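Local coordinates for protein Kiaa0380 (Homo sapiens, PDB 1HTJ) that probably links heterotrimeric G protein signalling to Rho GTPases through an RGS-like domain that belongs to a guanine nucleotide exchange factor, at residues 60-65 with 87-92; 68-73 with 120-125; 93-98 with 186-191. The protein carries 3 engineered substitutions. One frame throughout, in Å; residues are numbered along the deposited sequence.

Along the chain the six segments come in the order 60-65, 68-73, 87-92, 93-98, 120-125 and 186-191. Contact 1 closes the shortest loop, folding the end of helix 76-89 back onto helix 58-69. Contact 2 leaves from the end of helix 58-69 before that loop has closed and reaches helix 118-144, so the two loops cross. Contact 3 opens after contact 1 has closed, crosses contact 2, and brings the start of helix 186-202 to the loop at 93-98. Helix 58-69 serves contacts 1 and 2, which touch where Tyr63 O meets Gln125 NE2 and Phe62 packs on Ala124; backbone bonds from Ile87 and Phe88 to Leu95 and Val97 tie contact 1 to contact 3.

Contact 1 of 3, residues 60-65 with 87-92; sequences LLFYLC and IFLEKN
A buried helix-to-helix contact built on an aromatic ring seats Phe88, near the end of helix 76-89, against the backbone and side chains of helix 58-69 inside the RGS-like domain. One face of the Phe88 ring receives Phe62 CA in a CH-pi contact, 3.6 Å from the ring centroid. Ile87 CG2 covers the opposite face. Phenylalanine suits this place because its flat apolar ring can take an aliphatic group on each face while its rim meets Cys65. Phe62 CG stands anti to the backbone N (chi1 167°). The two phenylalanine rings meet obliquely, their planes 59° apart, and Phe62 CE1 lies 4.1 Å from both Leu89 CD1 and CD2. Cys65 SG comes within 4.0 Å of Phe88 CE1, an oblique sulfur-aromatic contact that suits a small polarisable group, and Leu61 CB lies 3.8 Å from Phe88 CE2. An alanine in place of Phe88 would probably open a gap beneath Phe62 CA and leave the Cys65 sulfur without its aromatic neighbour. Around this pair, Phe62 also packs on Leu121 and Ala124 of helix 118-144, and Phe88 and Cys65 both touch Ala195 of helix 186-202.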
ATOM      1  N   LEU A  60      -4.886   1.114  -2.442  1.00 34.24           N
ATOM      2  CA  LEU A  60      -3.492   1.436  -2.187  1.00 34.42           C
ATOM      3  C   LEU A  60      -2.650   0.223  -1.864  1.00 34.59           C
ATOM      4  O   LEU A  60      -1.504   0.130  -2.320  1.00 34.50           O
ATOM      5  CB  LEU A  60      -3.366   2.455  -1.055  1.00 34.98           C
ATOM      6  CG  LEU A  60      -1.935   2.832  -0.679  1.00 34.92           C
ATOM      7  CD1 LEU A  60      -1.193   3.325  -1.922  1.00 35.25           C
ATOM      8  CD2 LEU A  60      -1.954   3.914   0.404  1.00 35.50           C
ATOM      9  N   LEU A  61      -3.184  -0.698  -1.063  1.00 33.98           N
ATOM     10  CA  LEU A  61      -2.410  -1.883  -0.727  1.00 34.28           C
ATOM     11  C   LEU A  61      -2.200  -2.695  -1.991  1.00 34.84           C
ATOM     12  O   LEU A  61      -1.134  -3.284  -2.198  1.00 35.27           O
ATOM     13  CB  LEU A  61      -3.107  -2.731   0.352  1.00 33.53           C
ATOM     14  CG  LEU A  61      -3.031  -2.187   1.790  1.00 33.11           C
ATOM     15  CD1 LEU A  61      -3.685  -3.179   2.756  1.00 31.96           C
ATOM     16  CD2 LEU A  61      -1.554  -1.954   2.177  1.00 31.71           C
ATOM     17  N   PHE A  62      -3.218  -2.724  -2.839  1.00 35.07           N
ATOM     18  CA  PHE A  62      -3.117  -3.443  -4.095  1.00 35.70           C
ATOM     19  C   PHE A  62      -1.998  -2.800  -4.924  1.00 36.45           C
ATOM     20  O   PHE A  62      -1.072  -3.474  -5.403  1.00 35.95           O
ATOM     21  CB  PHE A  62      -4.429  -3.356  -4.866  1.00 35.39           C
ATOM     22  CG  PHE A  62      -4.303  -3.794  -6.287  1.00 36.50           C
ATOM     23  CD1 PHE A  62      -3.926  -5.108  -6.592  1.00 36.13           C
ATOM     24  CD2 PHE A  62      -4.483  -2.883  -7.331  1.00 36.38           C
ATOM     25  CE1 PHE A  62      -3.726  -5.504  -7.908  1.00 36.10           C
ATOM     26  CE2 PHE A  62      -4.286  -3.274  -8.658  1.00 36.70           C
ATOM     27  CZ  PHE A  62      -3.906  -4.588  -8.946  1.00 36.40           C
ATOM     28  N   TYR A  63      -2.092  -1.483  -5.074  1.00 36.55           N
ATOM     29  CA  TYR A  63      -1.115  -0.722  -5.838  1.00 37.57           C
ATOM     30  C   TYR A  63       0.319  -0.988  -5.352  1.00 37.54           C
ATOM     31  O   TYR A  63       1.236  -1.203  -6.158  1.00 37.15           O
ATOM     32  CB  TYR A  63      -1.429   0.777  -5.720  1.00 38.49           C
ATOM     33  CG  TYR A  63      -0.483   1.649  -6.491  1.00 39.35           C
ATOM     34  CD1 TYR A  63      -0.845   2.174  -7.726  1.00 39.64           C
ATOM     35  CD2 TYR A  63       0.786   1.932  -5.998  1.00 39.70           C
ATOM     36  CE1 TYR A  63       0.040   2.966  -8.455  1.00 40.62           C
ATOM     37  CE2 TYR A  63       1.681   2.721  -6.719  1.00 40.58           C
ATOM     38  CZ  TYR A  63       1.299   3.236  -7.943  1.00 40.69           C
ATOM     39  OH  TYR A  63       2.165   4.039  -8.644  1.00 42.27           O
ATOM     40  N   LEU A  64       0.502  -0.967  -4.035  1.00 36.86           N
ATOM     41  CA  LEU A  64       1.808  -1.187  -3.444  1.00 37.14           C
ATOM     42  C   LEU A  64       2.321  -2.610  -3.696  1.00 37.82           C
ATOM     43  O   LEU A  64       3.535  -2.836  -3.829  1.00 37.17           O
ATOM     44  CB  LEU A  64       1.752  -0.903  -1.937  1.00 36.47           C
ATOM     45  CG  LEU A  64       1.561   0.569  -1.528  1.00 36.77           C
ATOM     46  CD1 LEU A  64       1.417   0.683  -0.022  1.00 35.89           C
ATOM     47  CD2 LEU A  64       2.754   1.385  -1.995  1.00 36.16           C
ATOM     48  N   CYS A  65       1.403  -3.570  -3.740  1.00 38.05           N
ATOM     49  CA  CYS A  65       1.800  -4.949  -3.976  1.00 38.73           C
ATOM     50  C   CYS A  65       2.155  -5.134  -5.448  1.00 39.48           C
ATOM     51  O   CYS A  65       3.138  -5.792  -5.765  1.00 38.87           O
ATOM     52  CB  CYS A  65       0.689  -5.909  -3.540  1.00 38.14           C
ATOM     53  SG  CYS A  65       0.600  -6.168  -1.730  1.00 35.89           S
ATOM     54  N   ILE A  87      -6.006 -12.002  -2.778  1.00 35.81           N
ATOM     55  CA  ILE A  87      -6.305 -10.926  -1.850  1.00 35.67           C
ATOM     56  C   ILE A  87      -7.093  -9.769  -2.444  1.00 36.28           C
ATOM     57  O   ILE A  87      -8.026  -9.242  -1.810  1.00 36.09           O
ATOM     58  CB  ILE A  87      -5.014 -10.360  -1.242  1.00 34.97           C
ATOM     59  CG1 ILE A  87      -4.375 -11.409  -0.335  1.00 34.43           C
ATOM     60  CG2 ILE A  87      -5.312  -9.076  -0.466  1.00 35.26           C
ATOM     61  CD1 ILE A  87      -3.076 -10.983   0.260  1.00 34.72           C
ATOM     62  N   PHE A  88      -6.738  -9.388  -3.665  1.00 36.47           N
ATOM     63  CA  PHE A  88      -7.362  -8.232  -4.296  1.00 37.28           C
ATOM     64  C   PHE A  88      -8.255  -8.417  -5.508  1.00 38.48           C
ATOM     65  O   PHE A  88      -9.190  -7.650  -5.692  1.00 38.55           O
ATOM     66  CB  PHE A  88      -6.278  -7.226  -4.716  1.00 35.78           C
ATOM     67  CG  PHE A  88      -5.304  -6.876  -3.625  1.00 35.15           C
ATOM     68  CD1 PHE A  88      -4.063  -7.486  -3.568  1.00 34.04           C
ATOM     69  CD2 PHE A  88      -5.627  -5.914  -2.666  1.00 34.61           C
ATOM     70  CE1 PHE A  88      -3.154  -7.146  -2.580  1.00 34.19           C
ATOM     71  CE2 PHE A  88      -4.726  -5.567  -1.671  1.00 34.35           C
ATOM     72  CZ  PHE A  88      -3.484  -6.183  -1.624  1.00 34.00           C
ATOM     73  N   LEU A  89      -7.990  -9.421  -6.330  1.00 39.93           N
ATOM     74  CA  LEU A  89      -8.739  -9.525  -7.566  1.00 42.03           C
ATOM     75  C   LEU A  89      -9.732 -10.623  -7.831  1.00 43.33           C
ATOM     76  O   LEU A  89     -10.572 -10.479  -8.719  1.00 43.42           O
ATOM     77  CB  LEU A  89      -7.751  -9.481  -8.732  1.00 42.32           C
ATOM     78  CG  LEU A  89      -6.727  -8.347  -8.673  1.00 42.41           C
ATOM     79  CD1 LEU A  89      -5.685  -8.544  -9.760  1.00 42.66           C
ATOM     80  CD2 LEU A  89      -7.438  -7.004  -8.814  1.00 42.79           C
ATOM     81  N   GLU A  90      -9.663 -11.718  -7.095  1.00 45.20           N
ATOM     82  CA  GLU A  90     -10.600 -12.786  -7.371  1.00 46.71           C
ATOM     83  C   GLU A  90     -12.001 -12.464  -6.849  1.00 47.23           C
ATOM     84  O   GLU A  90     -12.176 -11.605  -5.982  1.00 47.04           O
ATOM     85  CB  GLU A  90     -10.066 -14.109  -6.817  1.00 47.33           C
ATOM     86  CG  GLU A  90     -10.259 -14.327  -5.347  1.00 49.53           C
ATOM     87  CD  GLU A  90     -11.498 -15.140  -5.069  1.00 50.09           C
ATOM     88  OE1 GLU A  90     -11.648 -16.198  -5.710  1.00 50.92           O
ATOM     89  OE2 GLU A  90     -12.315 -14.730  -4.215  1.00 51.07           O
ATOM     90  N   LYS A  91     -12.990 -13.145  -7.423  1.00 47.67           N
ATOM     91  CA  LYS A  91     -14.401 -12.976  -7.086  1.00 48.17           C
ATOM     92  C   LYS A  91     -14.727 -12.540  -5.660  1.00 47.20           C
ATOM     93  O   LYS A  91     -15.476 -11.585  -5.451  1.00 47.52           O
ATOM     94  CB  LYS A  91     -15.171 -14.283  -7.373  1.00 49.80           C
ATOM     95  CG  LYS A  91     -15.991 -14.245  -8.658  1.00 52.31           C
ATOM     96  CD  LYS A  91     -17.041 -13.124  -8.605  1.00 53.95           C
ATOM     97  CE  LYS A  91     -17.649 -12.842  -9.983  1.00 55.05           C
ATOM     98  NZ  LYS A  91     -18.142 -14.073 -10.669  1.00 55.59           N
ATOM     99  N   ASN A  92     -14.181 -13.255  -4.686  1.00 45.56           N
ATOM    100  CA  ASN A  92     -14.465 -12.963  -3.291  1.00 44.10           C
ATOM    101  C   ASN A  92     -13.246 -12.518  -2.510  1.00 42.22           C
ATOM    102  O   ASN A  92     -13.093 -12.869  -1.346  1.00 41.69           O
ATOM    103  CB  ASN A  92     -15.069 -14.203  -2.638  1.00 44.97           C
ATOM    104  CG  ASN A  92     -16.327 -14.671  -3.341  1.00 45.99           C
ATOM    105  OD1 ASN A  92     -17.261 -13.891  -3.538  1.00 47.08           O
ATOM    106  ND2 ASN A  92     -16.362 -15.951  -3.723  1.00 46.28           N
TER

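Contact 2 of 3, residues 68-73 with 120-125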
ATOM      1  N   VAL A  68       5.510  -3.841  -5.945  1.00 48.08           N
ATOM      2  CA  VAL A  68       6.556  -4.782  -5.543  1.00 48.93           C
ATOM      3  C   VAL A  68       6.709  -5.887  -6.584  1.00 50.20           C
ATOM      4  O   VAL A  68       7.827  -6.297  -6.907  1.00 50.13           O
ATOM      5  CB  VAL A  68       6.240  -5.470  -4.204  1.00 48.45           C
ATOM      6  CG1 VAL A  68       7.304  -6.515  -3.899  1.00 47.09           C
ATOM      7  CG2 VAL A  68       6.160  -4.431  -3.088  1.00 48.51           C
ATOM      8  N   TYR A  69       5.576  -6.371  -7.094  1.00 51.12           N
ATOM      9  CA  TYR A  69       5.571  -7.438  -8.088  1.00 52.48           C
ATOM     10  C   TYR A  69       6.439  -7.110  -9.304  1.00 53.95           C
ATOM     11  O   TYR A  69       7.244  -7.926  -9.742  1.00 53.74           O
ATOM     12  CB  TYR A  69       4.147  -7.708  -8.568  1.00 51.56           C
ATOM     13  CG  TYR A  69       4.059  -8.785  -9.631  1.00 50.84           C
ATOM     14  CD1 TYR A  69       3.931 -10.129  -9.281  1.00 50.14           C
ATOM     15  CD2 TYR A  69       4.111  -8.459 -10.992  1.00 50.19           C
ATOM     16  CE1 TYR A  69       3.851 -11.120 -10.251  1.00 49.52           C
ATOM     17  CE2 TYR A  69       4.034  -9.444 -11.971  1.00 49.81           C
ATOM     18  CZ  TYR A  69       3.903 -10.772 -11.591  1.00 49.55           C
ATOM     19  OH  TYR A  69       3.817 -11.750 -12.545  1.00 49.26           O
ATOM     20  N   GLN A  70       6.254  -5.912  -9.840  1.00 56.01           N
ATOM     21  CA  GLN A  70       6.985  -5.460 -11.013  1.00 58.51           C
ATOM     22  C   GLN A  70       8.452  -5.181 -10.746  1.00 60.25           C
ATOM     23  O   GLN A  70       9.092  -4.479 -11.520  1.00 60.83           O
ATOM     24  CB  GLN A  70       6.338  -4.197 -11.564  1.00 58.23           C
ATOM     25  CG  GLN A  70       4.905  -4.390 -11.987  1.00 58.95           C
ATOM     26  CD  GLN A  70       4.259  -3.090 -12.383  1.00 59.31           C
ATOM     27  OE1 GLN A  70       4.272  -2.122 -11.623  1.00 59.63           O
ATOM     28  NE2 GLN A  70       3.686  -3.054 -13.576  1.00 60.05           N
ATOM     29  N   GLN A  71       8.989  -5.733  -9.666  1.00 62.22           N
ATOM     30  CA  GLN A  71      10.386  -5.506  -9.315  1.00 64.13           C
ATOM     31  C   GLN A  71      10.938  -6.705  -8.556  1.00 65.38           C
ATOM     32  O   GLN A  71      12.015  -6.636  -7.958  1.00 65.63           O
ATOM     33  CB  GLN A  71      10.491  -4.248  -8.447  1.00 64.69           C
ATOM     34  CG  GLN A  71      10.019  -2.971  -9.141  1.00 65.84           C
ATOM     35  CD  GLN A  71       9.550  -1.890  -8.170  1.00 66.80           C
ATOM     36  OE1 GLN A  71      10.209  -1.609  -7.161  1.00 67.23           O
ATOM     37  NE2 GLN A  71       8.408  -1.269  -8.479  1.00 66.63           N
ATOM     38  N   ALA A  72      10.195  -7.806  -8.584  1.00 66.62           N
ATOM     39  CA  ALA A  72      10.599  -9.018  -7.881  1.00 67.97           C
ATOM     40  C   ALA A  72      11.296 -10.016  -8.804  1.00 68.86           C
ATOM     41  O   ALA A  72      11.149  -9.949 -10.029  1.00 68.91           O
ATOM     42  CB  ALA A  72       9.375  -9.670  -7.238  1.00 67.82           C
ATOM     43  N   SER A  73      12.057 -10.938  -8.212  1.00 69.71           N
ATOM     44  CA  SER A  73      12.750 -11.958  -8.997  1.00 71.00           C
ATOM     45  C   SER A  73      11.684 -12.871  -9.589  1.00 71.61           C
ATOM     46  O   SER A  73      10.831 -13.376  -8.861  1.00 71.84           O
ATOM     47  CB  SER A  73      13.708 -12.775  -8.117  1.00 70.95           C
ATOM     48  OG  SER A  73      13.016 -13.477  -7.098  1.00 71.12           O
ATOM     49  N   VAL A 120      -0.214  -6.159 -17.353  1.00 54.27           N
ATOM     50  CA  VAL A 120      -1.599  -6.066 -16.941  1.00 53.70           C
ATOM     51  C   VAL A 120      -1.712  -5.491 -15.523  1.00 53.44           C
ATOM     52  O   VAL A 120      -2.607  -4.695 -15.249  1.00 53.60           O
ATOM     53  CB  VAL A 120      -2.291  -7.447 -17.014  1.00 53.65           C
ATOM     54  CG1 VAL A 120      -2.387  -7.899 -18.452  1.00 53.89           C
ATOM     55  CG2 VAL A 120      -1.515  -8.466 -16.219  1.00 53.78           C
ATOM     56  N   LEU A 121      -0.807  -5.876 -14.627  1.00 52.80           N
ATOM     57  CA  LEU A 121      -0.867  -5.343 -13.271  1.00 52.84           C
ATOM     58  C   LEU A 121      -0.677  -3.836 -13.311  1.00 53.18           C
ATOM     59  O   LEU A 121      -1.309  -3.104 -12.545  1.00 52.92           O
ATOM     60  CB  LEU A 121       0.172  -6.013 -12.363  1.00 52.10           C
ATOM     61  CG  LEU A 121      -0.312  -7.390 -11.876  1.00 51.79           C
ATOM     62  CD1 LEU A 121       0.687  -8.026 -10.943  1.00 51.50           C
ATOM     63  CD2 LEU A 121      -1.645  -7.228 -11.179  1.00 51.54           C
ATOM     64  N   CYS A 122       0.177  -3.372 -14.223  1.00 53.43           N
ATOM     65  CA  CYS A 122       0.421  -1.944 -14.394  1.00 53.59           C
ATOM     66  C   CYS A 122      -0.899  -1.335 -14.867  1.00 53.14           C
ATOM     67  O   CYS A 122      -1.295  -0.249 -14.440  1.00 52.89           O
ATOM     68  CB  CYS A 122       1.511  -1.728 -15.443  1.00 54.70           C
ATOM     69  SG  CYS A 122       2.370  -0.146 -15.323  1.00 56.89           S
ATOM     70  N   GLU A 123      -1.588  -2.048 -15.751  1.00 52.42           N
ATOM     71  CA  GLU A 123      -2.873  -1.572 -16.241  1.00 52.10           C
ATOM     72  C   GLU A 123      -3.855  -1.520 -15.069  1.00 51.56           C
ATOM     73  O   GLU A 123      -4.685  -0.620 -14.990  1.00 50.70           O
ATOM     74  CB  GLU A 123      -3.429  -2.512 -17.319  1.00 52.41           C
ATOM     75  CG  GLU A 123      -2.839  -2.327 -18.715  1.00 52.82           C
ATOM     76  CD  GLU A 123      -3.384  -3.341 -19.717  1.00 53.19           C
ATOM     77  OE1 GLU A 123      -4.623  -3.397 -19.896  1.00 52.68           O
ATOM     78  OE2 GLU A 123      -2.570  -4.081 -20.324  1.00 53.68           O
ATOM     79  N   ALA A 124      -3.753  -2.501 -14.169  1.00 50.97           N
ATOM     80  CA  ALA A 124      -4.635  -2.577 -13.009  1.00 50.66           C
ATOM     81  C   ALA A 124      -4.349  -1.419 -12.067  1.00 50.30           C
ATOM     82  O   ALA A 124      -5.264  -0.787 -11.554  1.00 50.10           O
ATOM     83  CB  ALA A 124      -4.457  -3.916 -12.285  1.00 50.13           C
ATOM     84  N   GLN A 125      -3.075  -1.137 -11.844  1.00 50.11           N
ATOM     85  CA  GLN A 125      -2.718  -0.036 -10.974  1.00 50.60           C
ATOM     86  C   GLN A 125      -3.443   1.230 -11.426  1.00 51.64           C
ATOM     87  O   GLN A 125      -4.002   1.962 -10.594  1.00 52.00           O
ATOM     88  CB  GLN A 125      -1.204   0.195 -10.986  1.00 49.66           C
ATOM     89  CG  GLN A 125      -0.428  -0.839 -10.206  1.00 48.47           C
ATOM     90  CD  GLN A 125       1.050  -0.519 -10.123  1.00 48.31           C
ATOM     91  OE1 GLN A 125       1.732  -0.444 -11.139  1.00 48.92           O
ATOM     92  NE2 GLN A 125       1.554  -0.333  -8.914  1.00 47.02           N
TER
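Over one face of the Tyr69 ring sits Leu121 CD1, 3.8 Å from the centroid and displaced toward the rim. The nearest ring atom to Leu121 CD1 is Tyr69 CD2, at 3.5 Å. Tyrosine suits this place because its ring offers a flat apolar seat to a leucine methyl while its OH, at the far end, accepts a hydrogen bond from Ala117 N. The side chains of Gln70 and Gln125 pass alongside each other, running opposite ways, with their amide planes 82° apart. Their OE1 atoms lie 3.1 Å from each other, two acceptors with no bond between them; Gln70 NE2 has its main partner in Arg118 O, and Gln125 NE2 bonds Tyr63 O and Glu67 OE1. Gln70 is the first residue past helix 58-69; in this all-helical RGS-like domain the contact joins that helix end to the early turns of helix 118-144. The Gln70 chain is extended beyond CG, and Gln70 NE2 lies 3.2 Å from Cys122 CB. Gln70 NE2 also gives Cys122 SG a weak hydrogen bond of 3.6 Å. That bond is nearly straight, at 165°, and its length is in keeping with a large sulfur acceptor.

Contact 3 of 3, residues 93-98 with 186-191. Engineered in segment 186-191: Ala186 (natural residue Glu).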
ATOM      1  N   ALA A  93     -12.386 -11.741  -3.155  1.00 40.56           N
ATOM      2  CA  ALA A  93     -11.181 -11.255  -2.520  1.00 39.60           C
ATOM      3  C   ALA A  93     -11.559 -10.361  -1.340  1.00 39.15           C
ATOM      4  O   ALA A  93     -12.484  -9.558  -1.430  1.00 39.22           O
ATOM      5  CB  ALA A  93     -10.352 -10.485  -3.522  1.00 38.74           C
ATOM      6  N   PRO A  94     -10.856 -10.505  -0.206  1.00 38.81           N
ATOM      7  CA  PRO A  94     -11.153  -9.680   0.977  1.00 38.48           C
ATOM      8  C   PRO A  94     -10.873  -8.182   0.789  1.00 38.28           C
ATOM      9  O   PRO A  94     -11.588  -7.342   1.329  1.00 37.92           O
ATOM     10  CB  PRO A  94     -10.287 -10.311   2.068  1.00 37.54           C
ATOM     11  CG  PRO A  94      -9.135 -10.891   1.293  1.00 38.10           C
ATOM     12  CD  PRO A  94      -9.806 -11.499   0.085  1.00 37.89           C
ATOM     13  N   LEU A  95      -9.827  -7.854   0.036  1.00 38.69           N
ATOM     14  CA  LEU A  95      -9.471  -6.458  -0.231  1.00 39.11           C
ATOM     15  C   LEU A  95      -9.669  -6.208  -1.721  1.00 40.45           C
ATOM     16  O   LEU A  95      -8.778  -5.721  -2.434  1.00 39.80           O
ATOM     17  CB  LEU A  95      -8.017  -6.199   0.156  1.00 37.39           C
ATOM     18  CG  LEU A  95      -7.650  -6.523   1.603  1.00 36.66           C
ATOM     19  CD1 LEU A  95      -6.186  -6.125   1.841  1.00 35.37           C
ATOM     20  CD2 LEU A  95      -8.594  -5.787   2.565  1.00 34.76           C
ATOM     21  N   ARG A  96     -10.866  -6.553  -2.168  1.00 42.37           N
ATOM     22  CA  ARG A  96     -11.262  -6.445  -3.554  1.00 44.46           C
ATOM     23  C   ARG A  96     -11.093  -5.092  -4.209  1.00 45.12           C
ATOM     24  O   ARG A  96     -11.496  -4.061  -3.683  1.00 45.06           O
ATOM     25  CB  ARG A  96     -12.714  -6.875  -3.707  1.00 46.17           C
ATOM     26  CG  ARG A  96     -13.186  -6.960  -5.153  1.00 49.03           C
ATOM     27  CD  ARG A  96     -12.587  -8.176  -5.836  1.00 51.99           C
ATOM     28  NE  ARG A  96     -12.967  -8.267  -7.242  1.00 54.70           N
ATOM     29  CZ  ARG A  96     -14.223  -8.252  -7.681  1.00 56.57           C
ATOM     30  NH1 ARG A  96     -15.237  -8.150  -6.821  1.00 57.07           N
ATOM     31  NH2 ARG A  96     -14.464  -8.337  -8.988  1.00 57.71           N
ATOM     32  N   VAL A  97     -10.479  -5.121  -5.378  1.00 46.16           N
ATOM     33  CA  VAL A  97     -10.292  -3.936  -6.181  1.00 47.70           C
ATOM     34  C   VAL A  97     -11.018  -4.294  -7.472  1.00 49.11           C
ATOM     35  O   VAL A  97     -10.704  -5.289  -8.122  1.00 48.49           O
ATOM     36  CB  VAL A  97      -8.808  -3.664  -6.474  1.00 47.47           C
ATOM     37  CG1 VAL A  97      -8.686  -2.570  -7.513  1.00 47.63           C
ATOM     38  CG2 VAL A  97      -8.094  -3.254  -5.199  1.00 47.05           C
ATOM     39  N   LYS A  98     -12.016  -3.505  -7.828  1.00 50.89           N
ATOM     40  CA  LYS A  98     -12.752  -3.802  -9.036  1.00 53.06           C
ATOM     41  C   LYS A  98     -12.029  -3.231 -10.261  1.00 53.77           C
ATOM     42  O   LYS A  98     -11.558  -2.092 -10.243  1.00 53.62           O
ATOM     43  CB  LYS A  98     -14.173  -3.242  -8.932  1.00 54.11           C
ATOM     44  CG  LYS A  98     -15.072  -3.740 -10.046  1.00 56.04           C
ATOM     45  CD  LYS A  98     -16.274  -2.835 -10.276  1.00 57.47           C
ATOM     46  CE  LYS A  98     -16.781  -3.001 -11.711  1.00 58.46           C
ATOM     47  NZ  LYS A  98     -15.741  -2.612 -12.732  1.00 58.83           N
ATOM     48  N   ALA A 186     -10.046 -11.077  11.565  1.00 31.48           N
ATOM     49  CA  ALA A 186      -8.967 -11.820  10.918  1.00 31.74           C
ATOM     50  C   ALA A 186      -9.014 -11.853   9.398  1.00 32.08           C
ATOM     51  O   ALA A 186      -7.970 -11.748   8.759  1.00 32.15           O
ATOM     52  CB  ALA A 186      -8.922 -13.246  11.453  1.00 31.69           C
ATOM     53  N   ASP A 187     -10.205 -12.000   8.816  1.00 32.25           N
ATOM     54  CA  ASP A 187     -10.306 -12.071   7.362  1.00 32.77           C
ATOM     55  C   ASP A 187     -10.026 -10.727   6.719  1.00 32.74           C
ATOM     56  O   ASP A 187     -10.153 -10.559   5.500  1.00 33.31           O
ATOM     57  CB  ASP A 187     -11.678 -12.604   6.917  1.00 33.34           C
ATOM     58  CG  ASP A 187     -12.839 -11.732   7.386  1.00 34.91           C
ATOM     59  OD1 ASP A 187     -12.614 -10.606   7.875  1.00 36.14           O
ATOM     60  OD2 ASP A 187     -13.998 -12.167   7.251  1.00 35.26           O
ATOM     61  N   ARG A 188      -9.635  -9.767   7.539  1.00 32.62           N
ATOM     62  CA  ARG A 188      -9.310  -8.444   7.039  1.00 32.28           C
ATOM     63  C   ARG A 188      -7.892  -8.039   7.430  1.00 31.63           C
ATOM     64  O   ARG A 188      -7.124  -7.578   6.588  1.00 31.53           O
ATOM     65  CB  ARG A 188     -10.337  -7.419   7.535  1.00 33.28           C
ATOM     66  CG  ARG A 188     -11.659  -7.490   6.756  1.00 34.50           C
ATOM     67  CD  ARG A 188     -11.402  -7.232   5.286  1.00 36.68           C
ATOM     68  NE  ARG A 188     -12.579  -7.424   4.451  1.00 38.50           N
ATOM     69  CZ  ARG A 188     -13.105  -8.609   4.147  1.00 39.98           C
ATOM     70  NH1 ARG A 188     -12.556  -9.734   4.605  1.00 40.04           N
ATOM     71  NH2 ARG A 188     -14.192  -8.669   3.389  1.00 40.28           N
ATOM     72  N   SER A 189      -7.534  -8.240   8.692  1.00 31.02           N
ATOM     73  CA  SER A 189      -6.207  -7.882   9.169  1.00 30.80           C
ATOM     74  C   SER A 189      -5.074  -8.747   8.586  1.00 30.77           C
ATOM     75  O   SER A 189      -3.966  -8.243   8.342  1.00 30.33           O
ATOM     76  CB  SER A 189      -6.164  -7.950  10.693  1.00 30.93           C
ATOM     77  OG  SER A 189      -6.422  -9.264  11.135  1.00 31.26           O
ATOM     78  N   ALA A 190      -5.338 -10.034   8.369  1.00 30.20           N
ATOM     79  CA  ALA A 190      -4.319 -10.923   7.829  1.00 30.22           C
ATOM     80  C   ALA A 190      -3.916 -10.461   6.422  1.00 30.09           C
ATOM     81  O   ALA A 190      -2.736 -10.230   6.156  1.00 30.10           O
ATOM     82  CB  ALA A 190      -4.828 -12.400   7.806  1.00 29.41           C
ATOM     83  N   PRO A 191      -4.885 -10.328   5.501  1.00 30.27           N
ATOM     84  CA  PRO A 191      -4.476  -9.879   4.161  1.00 30.84           C
ATOM     85  C   PRO A 191      -3.839  -8.487   4.158  1.00 31.64           C
ATOM     86  O   PRO A 191      -2.869  -8.242   3.436  1.00 31.82           O
ATOM     87  CB  PRO A 191      -5.774  -9.964   3.341  1.00 29.96           C
ATOM     88  CG  PRO A 191      -6.867  -9.837   4.379  1.00 29.64           C
ATOM     89  CD  PRO A 191      -6.311 -10.694   5.520  1.00 30.00           C
TER
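Asp187 O, which Pro94 CB approaches to 3.4 Å from the loop, accepts a hydrogen bond from Arg188 NH1 at 2.7 Å. The nitrogen stands above the carbonyl plane, yet the oxygen lies close to the guanidinium plane of the arginine. Asp187 OD1 adds a purely electrostatic pull: it is 3.4 Å from Arg188 NH1 but well out of the guanidinium plane, so no N-H points at it. A bend at chi2 (-59°) turns CD of Arg188 back from an extended course. The guanidinium lies against Pro94: Pro94 O sits 3.1 Å above that group, over one face and displaced toward the rim, and although the oxygen is near NE the angle is too poor for a hydrogen bond. The carbonyl dipole would probably still be attracted by the positive charge. Arginine suits the place because its flat head offers a face to the Pro94 carbonyl oxygen while NH1 bonds the carbonyl of Asp187.

The rest of the contact is apolar. Pro94 CG and Pro191 CG are 4.0 Å apart where the two rings cross obliquely, and Leu95 CD1 lies 4.1 Å from Pro191 CB. Leu95 CD2 also brushes Arg188 CD, 4.2 Å away, as the two side chains pass in opposite directions. The buried Leu95 reaches on to Leu61 and Phe88, joining this surface contact to the helical interior. Proline lacks an N-H, and at Pro191 the helix is kinked; the whole is an irregular interhelical loop packed on the proline-bearing first turns of helix 186-202, within the all-helical RGS-like fold.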